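Local coordinates for glycerate 2-kinase (Pyrococcus horikoshii, PDB 1X3L), which catalyses the ATP-dependent phosphorylation of D-glycerate to 2-phosphoglycerate, with magnesium as its preferred cofactor and several other nucleotides or pyrophosphate as alternative phosphate donors, at residues V323-G328 with N426-A431; L361-D366 with G378-G383; S271-A276 with A286-T291; D196-N201 with T290-G295. One frame throughout, in Å; residues are numbered along the deposited sequence.

Contact 1 (V323-G328 with N426-A431)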
loop_
_atom_site.group_PDB
_atom_site.type_symbol
_atom_site.label_atom_id
_atom_site.label_comp_id
_atom_site.label_asym_id
_atom_site.label_seq_id
_atom_site.Cartn_x
_atom_site.Cartn_y
_atom_site.Cartn_z
ATOM N N VAL A 323 12.916 8.566 -19.582
ATOM C CA VAL A 323 11.749 7.988 -18.931
ATOM C C VAL A 323 11.510 8.759 -17.636
ATOM O O VAL A 323 12.438 8.955 -16.842
ATOM C CB VAL A 323 11.965 6.504 -18.569
ATOM C CG1 VAL A 323 10.813 6.009 -17.700
ATOM C CG2 VAL A 323 12.060 5.665 -19.836
ATOM N N LEU A 324 10.274 9.211 -17.438
ATOM C CA LEU A 324 9.913 9.943 -16.228
ATOM C C LEU A 324 8.876 9.130 -15.469
ATOM O O LEU A 324 7.961 8.567 -16.065
ATOM C CB LEU A 324 9.337 11.322 -16.569
ATOM C CG LEU A 324 10.284 12.445 -17.006
ATOM C CD1 LEU A 324 11.047 12.047 -18.246
ATOM C CD2 LEU A 324 9.477 13.695 -17.270
ATOM N N VAL A 325 9.019 9.072 -14.149
ATOM C CA VAL A 325 8.091 8.304 -13.330
ATOM C C VAL A 325 7.393 9.178 -12.294
ATOM O O VAL A 325 8.038 9.915 -11.541
ATOM C CB VAL A 325 8.829 7.142 -12.617
ATOM C CG1 VAL A 325 7.825 6.205 -11.953
ATOM C CG2 VAL A 325 9.686 6.374 -13.626
ATOM N N PHE A 326 6.066 9.091 -12.266
ATOM C CA PHE A 326 5.251 9.857 -11.328
ATOM C C PHE A 326 4.373 8.871 -10.551
ATOM O O PHE A 326 3.496 8.230 -11.128
ATOM C CB PHE A 326 4.326 10.827 -12.075
ATOM C CG PHE A 326 5.036 11.796 -12.989
ATOM C CD1 PHE A 326 5.302 13.096 -12.576
ATOM C CD2 PHE A 326 5.363 11.430 -14.291
ATOM C CE1 PHE A 326 5.876 14.026 -13.451
ATOM C CE2 PHE A 326 5.937 12.349 -15.176
ATOM C CZ PHE A 326 6.192 13.648 -14.757
ATOM N N GLY A 327 4.602 8.752 -9.251
ATOM C CA GLY A 327 3.803 7.841 -8.455
ATOM C C GLY A 327 2.932 8.582 -7.462
ATOM O O GLY A 327 3.219 9.732 -7.102
ATOM N N GLY A 328 1.862 7.922 -7.028
ATOM C CA GLY A 328 0.939 8.504 -6.066
ATOM C C GLY A 328 -0.448 7.940 -6.293
ATOM O O GLY A 328 -0.603 6.757 -6.581
ATOM N N ASN A 426 -0.615 1.535 -4.914
ATOM C CA ASN A 426 -1.258 2.673 -5.582
ATOM C C ASN A 426 -0.839 2.822 -7.057
ATOM O O ASN A 426 -0.504 1.859 -7.736
ATOM C CB ASN A 426 -0.900 3.943 -4.809
ATOM C CG ASN A 426 -1.633 3.953 -3.493
ATOM O OD1 ASN A 426 -2.816 3.634 -3.407
ATOM N ND2 ASN A 426 -0.895 4.331 -2.435
ATOM N N SER A 427 -0.888 4.043 -7.583
ATOM C CA SER A 427 -0.653 4.244 -9.010
ATOM C C SER A 427 0.664 4.842 -9.466
ATOM O O SER A 427 1.345 5.545 -8.720
ATOM C CB SER A 427 -1.791 5.081 -9.593
ATOM O OG SER A 427 -3.039 4.444 -9.389
ATOM N N ILE A 428 0.991 4.569 -10.727
ATOM C CA ILE A 428 2.210 5.072 -11.337
ATOM C C ILE A 428 1.959 5.514 -12.768
ATOM O O ILE A 428 1.205 4.869 -13.509
ATOM C CB ILE A 428 3.312 3.999 -11.378
ATOM C CG1 ILE A 428 3.620 3.509 -9.966
ATOM C CG2 ILE A 428 4.562 4.567 -12.056
ATOM C CD1 ILE A 428 4.559 2.307 -9.917
ATOM N N VAL A 429 2.584 6.625 -13.143
ATOM C CA VAL A 429 2.485 7.143 -14.491
ATOM C C VAL A 429 3.888 7.077 -15.071
ATOM O O VAL A 429 4.835 7.592 -14.478
ATOM C CB VAL A 429 2.038 8.620 -14.533
ATOM C CG1 VAL A 429 1.919 9.067 -15.981
ATOM C CG2 VAL A 429 0.698 8.798 -13.813
ATOM N N ILE A 430 4.032 6.429 -16.215
ATOM C CA ILE A 430 5.339 6.349 -16.844
ATOM C C ILE A 430 5.278 7.153 -18.136
ATOM O O ILE A 430 4.413 6.906 -18.976
ATOM C CB ILE A 430 5.716 4.895 -17.182
ATOM C CG1 ILE A 430 5.699 4.033 -15.914
ATOM C CG2 ILE A 430 7.099 4.855 -17.825
ATOM C CD1 ILE A 430 6.007 2.543 -16.176
ATOM N N ALA A 431 6.170 8.130 -18.284
ATOM C CA ALA A 431 6.205 8.939 -19.499
ATOM C C ALA A 431 7.511 8.656 -20.236
ATOM O O ALA A 431 8.600 8.798 -19.677
ATOM C CB ALA A 431 6.097 10.428 -19.155
#

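Contact 2 (L361-D366 with G378-G383)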
loop_
_atom_site.group_PDB
_atom_site.type_symbol
_atom_site.label_atom_id
_atom_site.label_comp_id
_atom_site.label_asym_id
_atom_site.label_seq_id
_atom_site.Cartn_x
_atom_site.Cartn_y
_atom_site.Cartn_z
ATOM N N LEU A 361 5.198 8.238 -25.118
ATOM C CA LEU A 361 4.154 7.353 -24.636
ATOM C C LEU A 361 3.913 7.643 -23.172
ATOM O O LEU A 361 4.837 7.996 -22.437
ATOM C CB LEU A 361 4.559 5.885 -24.821
ATOM C CG LEU A 361 3.591 4.800 -24.325
ATOM C CD1 LEU A 361 3.730 3.542 -25.167
ATOM C CD2 LEU A 361 3.865 4.493 -22.857
ATOM N N ILE A 362 2.655 7.545 -22.765
ATOM C CA ILE A 362 2.292 7.743 -21.375
ATOM C C ILE A 362 1.387 6.593 -20.971
ATOM O O ILE A 362 0.375 6.322 -21.624
ATOM C CB ILE A 362 1.525 9.069 -21.135
ATOM C CG1 ILE A 362 2.482 10.260 -21.237
ATOM C CG2 ILE A 362 0.883 9.050 -19.744
ATOM C CD1 ILE A 362 1.814 11.615 -21.055
ATOM N N VAL A 363 1.772 5.892 -19.914
ATOM C CA VAL A 363 0.942 4.810 -19.416
ATOM C C VAL A 363 0.723 5.085 -17.931
ATOM O O VAL A 363 1.681 5.247 -17.173
ATOM C CB VAL A 363 1.602 3.416 -19.649
ATOM C CG1 VAL A 363 2.980 3.357 -19.027
ATOM C CG2 VAL A 363 0.710 2.323 -19.076
ATOM N N ALA A 364 -0.541 5.188 -17.533
ATOM C CA ALA A 364 -0.901 5.450 -16.138
ATOM C C ALA A 364 -1.715 4.249 -15.671
ATOM O O ALA A 364 -2.686 3.873 -16.320
ATOM C CB ALA A 364 -1.735 6.725 -16.039
ATOM N N PHE A 365 -1.328 3.653 -14.550
ATOM C CA PHE A 365 -2.037 2.479 -14.069
ATOM C C PHE A 365 -2.041 2.345 -12.557
ATOM O O PHE A 365 -1.140 2.823 -11.877
ATOM C CB PHE A 365 -1.408 1.223 -14.686
ATOM C CG PHE A 365 0.029 1.009 -14.288
ATOM C CD1 PHE A 365 0.366 0.059 -13.326
ATOM C CD2 PHE A 365 1.044 1.767 -14.860
ATOM C CE1 PHE A 365 1.697 -0.132 -12.940
ATOM C CE2 PHE A 365 2.375 1.587 -14.481
ATOM C CZ PHE A 365 2.699 0.636 -13.520
ATOM N N ASP A 366 -3.067 1.676 -12.044
ATOM C CA ASP A 366 -3.200 1.433 -10.615
ATOM C C ASP A 366 -2.652 0.021 -10.390
ATOM O O ASP A 366 -3.112 -0.931 -11.029
ATOM C CB ASP A 366 -4.674 1.484 -10.210
ATOM C CG ASP A 366 -4.865 1.733 -8.728
ATOM O OD1 ASP A 366 -4.196 1.061 -7.914
ATOM O OD2 ASP A 366 -5.695 2.601 -8.379
ATOM N N GLY A 378 -5.857 0.999 -16.082
ATOM C CA GLY A 378 -5.515 2.361 -16.449
ATOM C C GLY A 378 -5.520 2.579 -17.948
ATOM O O GLY A 378 -6.196 1.859 -18.680
ATOM N N GLY A 379 -4.763 3.573 -18.407
ATOM C CA GLY A 379 -4.711 3.862 -19.826
ATOM C C GLY A 379 -3.296 3.922 -20.366
ATOM O O GLY A 379 -2.339 4.105 -19.617
ATOM N N ILE A 380 -3.163 3.750 -21.675
ATOM C CA ILE A 380 -1.860 3.804 -22.324
ATOM C C ILE A 380 -2.078 4.496 -23.666
ATOM O O ILE A 380 -2.883 4.054 -24.481
ATOM C CB ILE A 380 -1.253 2.375 -22.496
ATOM C CG1 ILE A 380 0.081 2.458 -23.238
ATOM C CG2 ILE A 380 -2.239 1.453 -23.221
ATOM C CD1 ILE A 380 0.855 1.128 -23.268
ATOM N N VAL A 381 -1.366 5.601 -23.871
ATOM C CA VAL A 381 -1.501 6.399 -25.078
ATOM C C VAL A 381 -0.141 6.808 -25.619
ATOM O O VAL A 381 0.847 6.831 -24.887
ATOM C CB VAL A 381 -2.305 7.694 -24.785
ATOM C CG1 VAL A 381 -3.729 7.351 -24.331
ATOM C CG2 VAL A 381 -1.598 8.500 -23.694
ATOM N N ASP A 382 -0.085 7.127 -26.906
ATOM C CA ASP A 382 1.165 7.567 -27.504
ATOM C C ASP A 382 0.909 8.772 -28.395
ATOM O O ASP A 382 -0.185 9.339 -28.374
ATOM C CB ASP A 382 1.830 6.435 -28.298
ATOM C CG ASP A 382 0.923 5.843 -29.360
ATOM O OD1 ASP A 382 0.200 6.615 -30.022
ATOM O OD2 ASP A 382 0.944 4.604 -29.535
ATOM N N GLY A 383 1.920 9.164 -29.169
ATOM C CA GLY A 383 1.792 10.318 -30.047
ATOM C C GLY A 383 0.803 10.191 -31.195
ATOM O O GLY A 383 0.508 11.179 -31.880
#

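Contact 3 (S271-A276 with A286-T291)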
loop_
_atom_site.group_PDB
_atom_site.type_symbol
_atom_site.label_atom_id
_atom_site.label_comp_id
_atom_site.label_asym_id
_atom_site.label_seq_id
_atom_site.Cartn_x
_atom_site.Cartn_y
_atom_site.Cartn_z
ATOM N N SER A 271 8.479 0.421 -6.394
ATOM C CA SER A 271 8.057 0.048 -7.740
ATOM C C SER A 271 8.574 1.068 -8.759
ATOM O O SER A 271 8.949 0.701 -9.872
ATOM C CB SER A 271 6.529 -0.079 -7.822
ATOM O OG SER A 271 6.091 -1.289 -7.215
ATOM N N CYS A 272 8.608 2.342 -8.377
ATOM C CA CYS A 272 9.109 3.383 -9.277
ATOM C C CYS A 272 10.607 3.183 -9.525
ATOM O O CYS A 272 11.109 3.441 -10.619
ATOM C CB CYS A 272 8.868 4.774 -8.680
ATOM S SG CYS A 272 7.118 5.310 -8.677
ATOM N N GLU A 273 11.316 2.715 -8.502
ATOM C CA GLU A 273 12.746 2.484 -8.626
ATOM C C GLU A 273 12.983 1.283 -9.541
ATOM O O GLU A 273 13.932 1.272 -10.328
ATOM C CB GLU A 273 13.368 2.263 -7.242
ATOM C CG GLU A 273 13.217 3.486 -6.339
ATOM C CD GLU A 273 13.711 3.257 -4.917
ATOM O OE1 GLU A 273 13.729 2.093 -4.464
ATOM O OE2 GLU A 273 14.062 4.250 -4.243
ATOM N N ALA A 274 12.107 0.286 -9.448
ATOM C CA ALA A 274 12.216 -0.893 -10.299
ATOM C C ALA A 274 12.050 -0.462 -11.755
ATOM O O ALA A 274 12.702 -1.003 -12.648
ATOM C CB ALA A 274 11.150 -1.923 -9.926
ATOM N N ILE A 275 11.173 0.513 -11.987
ATOM C CA ILE A 275 10.933 1.035 -13.335
ATOM C C ILE A 275 12.161 1.783 -13.853
ATOM O O ILE A 275 12.616 1.555 -14.978
ATOM C CB ILE A 275 9.736 2.025 -13.362
ATOM C CG1 ILE A 275 8.418 1.275 -13.144
ATOM C CG2 ILE A 275 9.697 2.762 -14.692
ATOM C CD1 ILE A 275 7.206 2.208 -12.996
ATOM N N ALA A 276 12.684 2.685 -13.025
ATOM C CA ALA A 276 13.847 3.491 -13.391
ATOM C C ALA A 276 15.079 2.628 -13.659
ATOM O O ALA A 276 15.872 2.924 -14.550
ATOM C CB ALA A 276 14.149 4.503 -12.282
ATOM N N ALA A 286 16.567 7.797 -16.631
ATOM C CA ALA A 286 15.269 7.709 -15.971
ATOM C C ALA A 286 15.226 8.575 -14.728
ATOM O O ALA A 286 16.203 8.646 -13.984
ATOM C CB ALA A 286 14.967 6.256 -15.602
ATOM N N TYR A 287 14.084 9.212 -14.492
ATOM C CA TYR A 287 13.941 10.085 -13.339
ATOM C C TYR A 287 12.618 9.885 -12.629
ATOM O O TYR A 287 11.564 9.826 -13.268
ATOM C CB TYR A 287 14.055 11.540 -13.779
ATOM C CG TYR A 287 15.353 11.852 -14.475
ATOM C CD1 TYR A 287 16.512 12.129 -13.747
ATOM C CD2 TYR A 287 15.432 11.842 -15.869
ATOM C CE1 TYR A 287 17.725 12.388 -14.396
ATOM C CE2 TYR A 287 16.631 12.099 -16.524
ATOM C CZ TYR A 287 17.771 12.372 -15.787
ATOM O OH TYR A 287 18.952 12.642 -16.445
ATOM N N ILE A 288 12.678 9.766 -11.307
ATOM C CA ILE A 288 11.471 9.617 -10.510
ATOM C C ILE A 288 11.133 11.045 -10.107
ATOM O O ILE A 288 11.852 11.667 -9.321
ATOM C CB ILE A 288 11.722 8.745 -9.270
ATOM C CG1 ILE A 288 12.067 7.316 -9.712
ATOM C CG2 ILE A 288 10.494 8.744 -8.378
ATOM C CD1 ILE A 288 12.528 6.406 -8.589
ATOM N N MET A 289 10.051 11.563 -10.680
ATOM C CA MET A 289 9.612 12.932 -10.439
ATOM C C MET A 289 8.967 13.106 -9.072
ATOM O O MET A 289 9.097 14.160 -8.450
ATOM C CB MET A 289 8.634 13.358 -11.540
ATOM C CG MET A 289 9.166 13.126 -12.951
ATOM S SD MET A 289 10.745 13.965 -13.283
ATOM C CE MET A 289 10.177 15.648 -13.582
ATOM N N THR A 290 8.271 12.066 -8.621
ATOM C CA THR A 290 7.615 12.080 -7.322
ATOM C C THR A 290 6.950 10.740 -7.034
ATOM O O THR A 290 6.708 9.940 -7.941
ATOM C CB THR A 290 6.535 13.192 -7.227
ATOM O OG1 THR A 290 6.010 13.228 -5.895
ATOM C CG2 THR A 290 5.387 12.924 -8.194
ATOM N N THR A 291 6.663 10.497 -5.764
ATOM C CA THR A 291 6.007 9.267 -5.347
ATOM C C THR A 291 4.808 9.641 -4.488
ATOM O O THR A 291 4.182 8.780 -3.871
ATOM C CB THR A 291 6.945 8.376 -4.509
ATOM O OG1 THR A 291 7.490 9.144 -3.430
ATOM C CG2 THR A 291 8.076 7.835 -5.370
#

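Contact 4 (D196-N201 with T290-G295)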
loop_
_atom_site.group_PDB
_atom_site.type_symbol
_atom_site.label_atom_id
_atom_site.label_comp_id
_atom_site.label_asym_id
_atom_site.label_seq_id
_atom_site.Cartn_x
_atom_site.Cartn_y
_atom_site.Cartn_z
ATOM N N ASP A 196 0.282 0.582 1.104
ATOM C CA ASP A 196 -0.695 1.018 0.115
ATOM C C ASP A 196 -1.112 2.437 0.493
ATOM O O ASP A 196 -2.180 2.919 0.106
ATOM C CB ASP A 196 -1.914 0.082 0.097
ATOM C CG ASP A 196 -2.651 0.042 1.427
ATOM O OD1 ASP A 196 -2.164 0.646 2.408
ATOM O OD2 ASP A 196 -3.720 -0.608 1.492
ATOM N N VAL A 197 -0.248 3.104 1.253
ATOM C CA VAL A 197 -0.494 4.470 1.705
ATOM C C VAL A 197 0.465 5.458 1.033
ATOM O O VAL A 197 1.684 5.302 1.122
ATOM C CB VAL A 197 -0.305 4.590 3.241
ATOM C CG1 VAL A 197 -0.533 6.033 3.691
ATOM C CG2 VAL A 197 -1.259 3.650 3.959
ATOM N N VAL A 198 -0.086 6.469 0.369
ATOM C CA VAL A 198 0.737 7.475 -0.290
ATOM C C VAL A 198 1.587 8.164 0.778
ATOM O O VAL A 198 1.052 8.712 1.743
ATOM C CB VAL A 198 -0.133 8.535 -1.011
ATOM C CG1 VAL A 198 0.753 9.650 -1.572
ATOM C CG2 VAL A 198 -0.918 7.881 -2.145
ATOM N N GLY A 199 2.905 8.128 0.610
ATOM C CA GLY A 199 3.780 8.747 1.590
ATOM C C GLY A 199 4.411 7.717 2.509
ATOM O O GLY A 199 5.412 7.991 3.171
ATOM N N ASP A 200 3.806 6.534 2.565
ATOM C CA ASP A 200 4.311 5.427 3.376
ATOM C C ASP A 200 4.480 5.658 4.878
ATOM O O ASP A 200 5.475 5.234 5.468
ATOM C CB ASP A 200 5.641 4.927 2.799
ATOM C CG ASP A 200 5.511 4.455 1.364
ATOM O OD1 ASP A 200 4.433 3.933 1.011
ATOM O OD2 ASP A 200 6.490 4.596 0.593
ATOM N N ASN A 201 3.508 6.319 5.497
ATOM C CA ASN A 201 3.552 6.554 6.935
ATOM C C ASN A 201 3.172 5.237 7.614
ATOM O O ASN A 201 2.025 4.794 7.543
ATOM C CB ASN A 201 2.574 7.669 7.314
ATOM C CG ASN A 201 2.397 7.810 8.813
ATOM O OD1 ASN A 201 3.332 7.601 9.588
ATOM N ND2 ASN A 201 1.194 8.182 9.227
ATOM N N THR A 290 8.271 12.066 -8.621
ATOM C CA THR A 290 7.615 12.080 -7.322
ATOM C C THR A 290 6.950 10.740 -7.034
ATOM O O THR A 290 6.708 9.940 -7.941
ATOM C CB THR A 290 6.535 13.192 -7.227
ATOM O OG1 THR A 290 6.010 13.228 -5.895
ATOM C CG2 THR A 290 5.387 12.924 -8.194
ATOM N N THR A 291 6.663 10.497 -5.764
ATOM C CA THR A 291 6.007 9.267 -5.347
ATOM C C THR A 291 4.808 9.641 -4.488
ATOM O O THR A 291 4.182 8.780 -3.871
ATOM C CB THR A 291 6.945 8.376 -4.509
ATOM O OG1 THR A 291 7.490 9.144 -3.430
ATOM C CG2 THR A 291 8.076 7.835 -5.370
ATOM N N THR A 292 4.491 10.933 -4.465
ATOM C CA THR A 292 3.377 11.437 -3.673
ATOM C C THR A 292 2.439 12.332 -4.485
ATOM O O THR A 292 1.846 13.275 -3.952
ATOM C CB THR A 292 3.888 12.225 -2.444
ATOM O OG1 THR A 292 4.709 13.320 -2.874
ATOM C CG2 THR A 292 4.706 11.316 -1.542
ATOM N N LEU A 293 2.317 12.039 -5.775
ATOM C CA LEU A 293 1.431 12.797 -6.645
ATOM C C LEU A 293 0.004 12.636 -6.132
ATOM O O LEU A 293 -0.442 11.521 -5.844
ATOM C CB LEU A 293 1.506 12.265 -8.078
ATOM C CG LEU A 293 0.569 12.931 -9.089
ATOM C CD1 LEU A 293 1.138 14.287 -9.463
ATOM C CD2 LEU A 293 0.421 12.061 -10.336
ATOM N N GLU A 294 -0.706 13.751 -6.012
ATOM C CA GLU A 294 -2.091 13.747 -5.560
ATOM C C GLU A 294 -2.800 14.882 -6.285
ATOM O O GLU A 294 -2.155 15.836 -6.715
ATOM C CB GLU A 294 -2.156 13.949 -4.039
ATOM C CG GLU A 294 -1.591 12.772 -3.247
ATOM C CD GLU A 294 -1.551 13.027 -1.746
ATOM O OE1 GLU A 294 -0.818 13.944 -1.309
ATOM O OE2 GLU A 294 -2.251 12.304 -1.005
ATOM N N GLY A 295 -4.118 14.786 -6.422
ATOM C CA GLY A 295 -4.856 15.828 -7.118
ATOM C C GLY A 295 -5.757 15.268 -8.207
ATOM O O GLY A 295 -5.899 14.054 -8.342
HETATM O O HOH W 1 3.825 6.875 -1.850
#

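Contact 1 (V323-G328 with N426-A431)
S427 O is gripped by two N-H donors: the backbone N of G328, 3.0 Å away across the strand pair, and the side-chain amide of N268 from helix 268-281. The CA of G327 adds a C-H contact to the same oxygen. The return bond, from S427 N to G328 O, is bent to 145° at its hydrogen, and N426 CB also comes within 3.3 Å of G328 O. Farther along, V429 N donates to F326 O at 2.7 Å, the shortest of six backbone bonds; F326 N answers to V429 O, and L324 and A431 exchange a similar pair. These hydrogen-bonded pairs alternate with the non-hydrogen-bonded pairs G327/I428 and V325/I430, as in any antiparallel pairing. The strands are second and third in the mixed six-stranded sheet of the C-terminal α/β unit, and helices cover both faces. On the face of L324, F326, V429 and A431, F326 CB meets V429 CB at 4.0 Å. F326 CG stands anti to its carbonyl carbon (chi1 -57°), and the ring edge has V429 O in its plane and A431 CB near it, 4.4 Å from CE2. Side chains I304, I307 and I311 of helix 297-314 pack over this face. On the other face V325 CG1 touches I428 CG2 at 3.7 Å, while V323 and I430 lie side by side, CG1 to CG2, at 3.9 Å. C272 and I275 of helix 268-281 cover that layer. The hydroxyl of S427 is engaged by E329 and N344.

Contact 2 (L361-D366 with G378-G383)
V381 O receives the backbone N of I362 at 2.9 Å in a nearly straight bond (170°), and V381 N returns a bond of equal length to I362 O. A second hydrogen-bonded pair, A364 with G379, is looser: both bonds measure 3.0 Å, and the one from G379 N to A364 O bends to 139°. A364 O takes a C-H contact as well, from G378 CA at 3.2 Å, a close approach that the missing side chain of G378 permits. The outward-facing groups of L361, V363 and F365 are served by I432, I430 and I428 of strand 427-435. In this antiparallel β-hairpin strand 359-366 is thus bonded on both edges, and strand 378-382 meets strand 415-416 through G378 and L416. Between the bonds, V363 CG2 lies anti to its backbone N and rests 3.9 Å from I380 CB; I380 CG1, likewise anti to its own N (chi1 177°), meets V363 CB. On this same face L361 CD1 meets I380 CD1 at 4.2 Å. On the opposite face V381 CG2 reaches I362 CB at 4.1 Å. D382, at the strand's end, divides its carboxylate: OD1 bonds to T384 and OD2 forms a salt bridge with R7, while its backbone N is held by T385. The chemistry implies a hairpin fastened by backbone bonds and aliphatic packing, with the salt bridge at the end, where D382 meets the turn before helix 385-391.

Contact 3 (S271-A276 with A286-T291)
I288 lays its CD1 methyl against the side of helix 268-281, 3.8 Å from E273 CG and 4.0 Å from C272 CB. CG1 stands anti to the carbonyl carbon (chi1 -65°) and CD1 continues the extended line (chi2 172°), which carries the methyl up to the helix backbone, 3.9 Å from C272 O. The extended chain of E273 crosses that of I288 at a slant, and its aliphatic CG does the touching. One helical turn on, A276 CB meets A286 CB at 3.8 Å, and the A286 methyl also lies 3.6 Å from A276 O, the small side chains letting the CA atoms come within 5.1 Å. Helix and strand run nearly antiparallel, 157° between their directions: an α/β unit in which helix 268-281 leads through a short loop into strand 285-290, an edge strand of the mixed sheet within this chain. No hydrogen bond joins the two segments; the strand's backbone bonds go to strand 322-328, whereas the contact with the helix is van der Waals packing, largely aliphatic. C272 also packs on V325, and its SG is 4.3 Å from T291 CG2, where the chain turns its corner. I275, on another side of the helix, reaches I428 and I430, and S271 OG bonds to A17 O of helix 6-20.

Contact 4 (D196-N201 with T290-G295)
A type II β-turn, V197 to D200, from the loop after strand 188-194 of the N-terminal sheet meets the corner the chain turns at T291, bridging the two α/β halves of the enzyme at the protein surface. V198, the second residue of the turn, is its reaching side chain: CG1 stands anti to the backbone N (chi1 174°) and comes to 3.8 Å from T292 CA. The same methyl faces the E294 carboxylate tip to tip, 4.0 Å from OE2, a plain van der Waals contact. G199 CA adds a touch at 4.2 Å to T292 CG2. No direct hydrogen bond crosses; a single water does, accepting from G199 N at 2.9 Å and donating to T291 O at 2.8 Å. Each side is braced from within. In the β-turn D200 N closes on V197 O at 2.8 Å, with G199 at its positive phi (102°), and S195 OG bonds to both V197 N and D200 OD1. Across the contact an ST turn has T290 OG1 accepting from T292 N (3.1 Å, 168°), with a weak bond from T292 OG1 besides. V198 also packs on N426, and L293 bonds through its backbone to G327 and E329.

In the fold
Contacts 1, 2 and 3 share the mixed sheet of the C-terminal half. Strand 427-435 joins contacts 1 and 2, whose centres are about 10 Å apart, by backbone bonds such as I430 N to V363 O; strand 322-328 likewise joins contact 1 to contact 3, their centres about 7 Å apart. Contacts 2 and 3, with centres about 15 Å apart, flank this middle. Along the chain contact 4 opens first, at D196, and shares T290 and T291 with contact 3; contact 1 opens later, and contact 2 falls within its span. Contact 4 thus ties the N-terminal half to the C-terminal one. N426 of contact 1 is about 11 Å, side chain to side chain, from K58, which probably binds substrate.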